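Local coordinates for single-stranded DNA-binding protein WHY1, chloroplastic (Arabidopsis thaliana, PDB 4KOO) that binds single-stranded DNA in chloroplasts and nucleus, guarding the plastid genome against illegitimate recombination and modulating telomere length, at residues K105-E110 against H118-S123; F51-G56 against E133-P138. One frame throughout, in Å; residues are numbered along the deposited sequence.

Interaction 1: residues K105-E110 against H118-S123; sequences KVLKVE and HFFNLS
Val106, Lys108 and Glu110 pair with Ser123, Asn121 and Phe119 through three couples of backbone hydrogen bonds, joining two strands that run antiparallel at 170° with their axes 4.8 Å apart. Most of these bonds are 2.9 Å long, as from Lys108 N to Asn121 O; the bond from Glu110 N to Phe119 O stretches to 3.2 Å. Between them lie the non-hydrogen-bonded pairs Leu107–Leu122 and Val109–Phe120, whose side chains share the buried face. There Val109 CG2 stands over the centre of the Phe120 ring in a CH-pi contact, 4.0 Å from the centroid and 4° off the ring normal. Val109 CG1, on the same side of the ring, comes nearest to Phe120 CE1. Leu107 CD1 approaches the same ring obliquely at CD2.

The two strands form the beta hairpin at the middle of the second four-stranded sheet of the Whirly fold, with strand 87-91 beside Val109 and strand 131-139 beside Phe120. On the other face, Phe119 and Glu110 lie side by side and point the same way. Phe119 CG sits between the backbone N and the carbonyl carbon (chi1 72°), and the ring's CZ meets Glu110 CB and OE1, each at 3.8 Å. The ring also stacks on Tyr136. An alanine in place of Phe119 would probably leave the aliphatic part of Glu110 without its apolar neighbour and Tyr136 without its stacking partner. Further along this face a water donates to Val106 O at 3.0 Å and accepts from Asn121 ND2 at 2.9 Å, tying the amide side chain to the opposite strand. On the face of Leu107, the extended chain of Lys105 leads away from the hairpin, and its NZ hydrogen-bonds Val67 O.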
loop_
_atom_site.group_PDB
_atom_site.type_symbol
_atom_site.label_atom_id
_atom_site.label_comp_id
_atom_site.label_asym_id
_atom_site.label_seq_id
_atom_site.Cartn_x
_atom_site.Cartn_y
_atom_site.Cartn_z
ATOM N N LYS A 105 -0.123 32.808 -1.042
ATOM C CA LYS A 105 -0.232 31.912 0.101
ATOM C C LYS A 105 1.072 31.137 0.256
ATOM O O LYS A 105 1.670 30.712 -0.747
ATOM C CB LYS A 105 -1.382 30.925 -0.071
ATOM C CG LYS A 105 -2.713 31.557 -0.419
ATOM C CD LYS A 105 -3.823 30.526 -0.416
ATOM C CE LYS A 105 -5.156 31.151 -0.830
ATOM N NZ LYS A 105 -6.283 30.171 -0.823
ATOM N N VAL A 106 1.511 31.004 1.509
ATOM C CA VAL A 106 2.708 30.237 1.859
ATOM C C VAL A 106 2.351 29.192 2.909
ATOM O O VAL A 106 1.863 29.514 3.987
ATOM C CB VAL A 106 3.883 31.116 2.392
ATOM C CG1 VAL A 106 5.149 30.262 2.567
ATOM C CG2 VAL A 106 4.160 32.286 1.448
ATOM N N LEU A 107 2.584 27.937 2.566
ATOM C CA LEU A 107 2.466 26.844 3.541
ATOM C C LEU A 107 3.858 26.357 3.942
ATOM O O LEU A 107 4.667 25.996 3.077
ATOM C CB LEU A 107 1.691 25.669 2.950
ATOM C CG LEU A 107 1.483 24.474 3.887
ATOM C CD1 LEU A 107 0.590 24.850 5.066
ATOM C CD2 LEU A 107 0.888 23.268 3.149
ATOM N N LYS A 108 4.126 26.392 5.245
ATOM C CA LYS A 108 5.317 25.854 5.853
ATOM C C LYS A 108 4.961 24.624 6.643
ATOM O O LYS A 108 3.969 24.611 7.378
ATOM C CB LYS A 108 5.932 26.863 6.819
ATOM C CG LYS A 108 6.495 28.084 6.139
ATOM C CD LYS A 108 7.229 28.963 7.166
ATOM C CE LYS A 108 7.998 30.089 6.487
ATOM N NZ LYS A 108 8.673 30.932 7.509
ATOM N N VAL A 109 5.783 23.602 6.471
ATOM C CA VAL A 109 5.669 22.352 7.217
ATOM C C VAL A 109 7.063 22.084 7.774
ATOM O O VAL A 109 8.018 21.942 7.025
ATOM C CB VAL A 109 5.206 21.171 6.338
ATOM C CG1 VAL A 109 5.125 19.917 7.150
ATOM C CG2 VAL A 109 3.841 21.443 5.712
ATOM N N GLU A 110 7.192 22.049 9.095
ATOM C CA GLU A 110 8.509 21.930 9.714
ATOM C C GLU A 110 8.401 21.156 11.004
ATOM O O GLU A 110 7.363 21.177 11.652
ATOM C CB GLU A 110 9.078 23.302 10.071
ATOM C CG GLU A 110 9.198 24.224 8.889
ATOM C CD GLU A 110 9.870 25.536 9.226
ATOM O OE1 GLU A 110 10.475 25.654 10.318
ATOM O OE2 GLU A 110 9.788 26.449 8.377
ATOM N N HIS A 118 5.352 18.195 14.416
ATOM C CA HIS A 118 5.548 19.123 13.301
ATOM C C HIS A 118 4.558 20.235 13.515
ATOM O O HIS A 118 3.650 20.118 14.334
ATOM C CB HIS A 118 5.244 18.462 11.951
ATOM C CG HIS A 118 6.379 17.686 11.370
ATOM N ND1 HIS A 118 6.801 16.487 11.893
ATOM C CD2 HIS A 118 7.227 17.967 10.347
ATOM C CE1 HIS A 118 7.833 16.038 11.196
ATOM N NE2 HIS A 118 8.113 16.917 10.251
ATOM N N PHE A 119 4.735 21.326 12.783
ATOM C CA PHE A 119 3.655 22.274 12.600
ATOM C C PHE A 119 3.363 22.511 11.131
ATOM O O PHE A 119 4.221 22.322 10.271
ATOM C CB PHE A 119 3.920 23.569 13.346
ATOM C CG PHE A 119 5.001 24.430 12.752
ATOM C CD1 PHE A 119 4.733 25.295 11.697
ATOM C CD2 PHE A 119 6.284 24.408 13.282
ATOM C CE1 PHE A 119 5.749 26.108 11.179
ATOM C CE2 PHE A 119 7.285 25.207 12.772
ATOM C CZ PHE A 119 7.017 26.066 11.726
ATOM N N PHE A 120 2.123 22.909 10.856
ATOM C CA PHE A 120 1.739 23.488 9.585
ATOM C C PHE A 120 1.435 24.969 9.854
ATOM O O PHE A 120 0.731 25.321 10.804
ATOM C CB PHE A 120 0.462 22.880 9.038
ATOM C CG PHE A 120 0.616 21.520 8.422
ATOM C CD1 PHE A 120 1.322 20.526 9.051
ATOM C CD2 PHE A 120 0.019 21.237 7.203
ATOM C CE1 PHE A 120 1.447 19.271 8.459
ATOM C CE2 PHE A 120 0.137 19.986 6.610
ATOM C CZ PHE A 120 0.847 19.006 7.243
ATOM N N ASN A 121 1.967 25.837 9.020
ATOM C CA ASN A 121 1.614 27.248 9.129
ATOM C C ASN A 121 1.186 27.748 7.770
ATOM O O ASN A 121 1.944 27.589 6.797
ATOM C CB ASN A 121 2.816 28.035 9.613
ATOM C CG ASN A 121 2.467 29.471 9.958
ATOM O OD1 ASN A 121 1.949 29.745 11.037
ATOM N ND2 ASN A 121 2.686 30.381 9.011
ATOM N N LEU A 122 -0.005 28.343 7.693
ATOM C CA LEU A 122 -0.506 28.899 6.444
ATOM C C LEU A 122 -0.592 30.401 6.594
ATOM O O LEU A 122 -1.281 30.896 7.493
ATOM C CB LEU A 122 -1.887 28.392 6.119
ATOM C CG LEU A 122 -2.550 28.926 4.866
ATOM C CD1 LEU A 122 -1.665 28.812 3.636
ATOM C CD2 LEU A 122 -3.892 28.252 4.661
ATOM N N SER A 123 0.113 31.106 5.712
ATOM C CA SER A 123 0.095 32.555 5.691
ATOM C C SER A 123 -0.526 33.014 4.401
ATOM O O SER A 123 -0.173 32.541 3.315
ATOM C CB SER A 123 1.535 33.085 5.836
ATOM O OG SER A 123 1.546 34.497 5.834
HETATM O O HOH W 1 3.699 30.142 6.304
#

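Interaction 2: residues F51-G56 against E133-P138; sequences FAPSAG and ESIYIP
Phe51 and Ile135 meet in a buried apolar contact between the two four-stranded antiparallel sheets of the chain, where residues 51-53, the end of strand 39-53, cross residues 133-138 of strand 131-139 at 98°. The segment axes come no closer than 7.4 Å, a spacing filled by side chains. Ile135 carries most of the contact: its CG1 is anti to the carbonyl carbon (chi1 -61°), and the extended branch ends in CD1, 3.8 Å from Phe51 CB. The same methyl lies 3.5 Å from Phe51 O and 4.1 Å from Pro53 CD, touching both backbone and side chains of the crossing strand. Ile135 CG2, the other branch, packs 4.0 Å from Phe51 CB. Farther along, Ile137 offers CG2 obliquely to the Phe51 ring, 4.1 Å from CE2. Leu22, on strand 20-33, touches both Phe51 and Ile137, while Ala20 packs on Ile135, bringing a further strand of the first sheet into the interface. No hydrogen bond joins the two segments; Phe51 is backbone-bonded to Gln66 and Ala52 to Ala21, within their own sheet. Between these two segments the contact therefore rests on the fit of aliphatic and aromatic groups, with no directional bond.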
loop_
_atom_site.group_PDB
_atom_site.type_symbol
_atom_site.label_atom_id
_atom_site.label_comp_id
_atom_site.label_asym_id
_atom_site.label_seq_id
_atom_site.Cartn_x
_atom_site.Cartn_y
_atom_site.Cartn_z
ATOM N N PHE A 51 -7.880 25.682 7.168
ATOM C CA PHE A 51 -7.379 26.011 8.487
ATOM C C PHE A 51 -8.362 27.013 9.079
ATOM O O PHE A 51 -8.774 27.933 8.377
ATOM C CB PHE A 51 -6.045 26.739 8.427
ATOM C CG PHE A 51 -4.858 25.911 7.952
ATOM C CD1 PHE A 51 -4.705 25.571 6.617
ATOM C CD2 PHE A 51 -3.863 25.539 8.845
ATOM C CE1 PHE A 51 -3.592 24.863 6.209
ATOM C CE2 PHE A 51 -2.730 24.851 8.416
ATOM C CZ PHE A 51 -2.623 24.502 7.095
ATOM N N ALA A 52 -8.668 26.884 10.359
ATOM C CA ALA A 52 -9.560 27.839 11.005
ATOM C C ALA A 52 -9.106 28.196 12.421
ATOM O O ALA A 52 -8.549 27.365 13.157
ATOM C CB ALA A 52 -10.980 27.292 11.020
ATOM N N PRO A 53 -9.332 29.463 12.819
ATOM C CA PRO A 53 -8.937 29.903 14.158
ATOM C C PRO A 53 -9.939 29.470 15.220
ATOM O O PRO A 53 -11.118 29.329 14.905
ATOM C CB PRO A 53 -8.965 31.420 14.035
ATOM C CG PRO A 53 -10.003 31.667 13.046
ATOM C CD PRO A 53 -9.895 30.570 12.026
ATOM N N SER A 54 -9.470 29.250 16.440
ATOM C CA SER A 54 -10.376 28.980 17.553
ATOM C C SER A 54 -11.281 30.174 17.825
ATOM O O SER A 54 -10.864 31.329 17.677
ATOM C CB SER A 54 -9.596 28.681 18.823
ATOM O OG SER A 54 -8.707 29.728 19.151
ATOM N N ALA A 55 -12.515 29.860 18.211
ATOM C CA ALA A 55 -13.489 30.821 18.702
ATOM C C ALA A 55 -14.144 30.219 19.955
ATOM O O ALA A 55 -15.305 29.838 19.931
ATOM C CB ALA A 55 -14.544 31.090 17.637
ATOM N N GLY A 56 -13.384 30.110 21.035
ATOM C CA GLY A 56 -13.881 29.489 22.248
ATOM C C GLY A 56 -13.326 28.094 22.460
ATOM O O GLY A 56 -12.472 27.628 21.696
ATOM N N GLU A 133 -2.988 37.419 7.069
ATOM C CA GLU A 133 -3.262 36.561 8.236
ATOM C C GLU A 133 -2.486 35.251 8.153
ATOM O O GLU A 133 -2.257 34.736 7.060
ATOM C CB GLU A 133 -4.747 36.167 8.239
ATOM C CG GLU A 133 -5.739 37.300 8.261
ATOM C CD GLU A 133 -5.918 37.916 9.626
ATOM O OE1 GLU A 133 -5.347 37.379 10.608
ATOM O OE2 GLU A 133 -6.629 38.950 9.702
ATOM N N SER A 134 -2.097 34.710 9.294
ATOM C CA SER A 134 -1.457 33.386 9.337
ATOM C C SER A 134 -2.137 32.509 10.391
ATOM O O SER A 134 -2.576 33.000 11.447
ATOM C CB SER A 134 0.040 33.497 9.600
ATOM O OG SER A 134 0.283 33.882 10.932
ATOM N N ILE A 135 -2.258 31.216 10.083
ATOM C CA ILE A 135 -2.796 30.238 11.033
ATOM C C ILE A 135 -1.760 29.124 11.229
ATOM O O ILE A 135 -1.278 28.535 10.261
ATOM C CB ILE A 135 -4.118 29.633 10.585
ATOM C CG1 ILE A 135 -5.205 30.706 10.433
ATOM C CG2 ILE A 135 -4.632 28.633 11.663
ATOM C CD1 ILE A 135 -6.455 30.240 9.742
ATOM N N TYR A 136 -1.426 28.874 12.483
ATOM C CA TYR A 136 -0.436 27.896 12.888
ATOM C C TYR A 136 -1.098 26.739 13.616
ATOM O O TYR A 136 -1.956 26.942 14.481
ATOM C CB TYR A 136 0.538 28.595 13.815
ATOM C CG TYR A 136 1.602 27.748 14.453
ATOM C CD1 TYR A 136 1.329 26.977 15.574
ATOM C CD2 TYR A 136 2.893 27.740 13.959
ATOM C CE1 TYR A 136 2.290 26.228 16.157
ATOM C CE2 TYR A 136 3.867 27.025 14.573
ATOM C CZ TYR A 136 3.563 26.261 15.658
ATOM O OH TYR A 136 4.557 25.513 16.240
ATOM N N ILE A 137 -0.736 25.512 13.264
ATOM C CA ILE A 137 -1.242 24.376 14.044
ATOM C C ILE A 137 -0.164 23.326 14.310
ATOM O O ILE A 137 0.555 22.891 13.406
ATOM C CB ILE A 137 -2.477 23.759 13.410
ATOM C CG1 ILE A 137 -3.136 22.751 14.368
ATOM C CG2 ILE A 137 -2.169 23.099 12.104
ATOM C CD1 ILE A 137 -4.482 22.281 13.890
ATOM N N PRO A 138 -0.037 22.922 15.572
ATOM C CA PRO A 138 0.915 21.867 15.899
ATOM C C PRO A 138 0.268 20.505 15.642
ATOM O O PRO A 138 -0.957 20.355 15.736
ATOM C CB PRO A 138 1.149 22.073 17.392
ATOM C CG PRO A 138 -0.173 22.566 17.874
ATOM C CD PRO A 138 -0.687 23.466 16.784
#

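Overall arrangement
Interactions 1 and 2 meet through strands 118-126 and 131-139, neighbours in one sheet: probable backbone hydrogen bonds run from Ile137 N to Phe120 O and from Ile135 N to Leu122 O. Interaction 1 works within that sheet, edge by edge through backbone bonds, whereas interaction 2 joins it to the other sheet mainly through apolar side chains, with no hydrogen bond between its segments. Phe51 connects them in the core, packing on Phe120 and Leu122 of the hairpin as well as on the isoleucines. Interaction 2 is buried; interaction 1 is only partly so, the face with Lys108, Glu110, Phe119 and Asn121 being partly exposed. Along the chain, 105-110 and 118-123 are nested within the loop that 51-56 and 133-138 close.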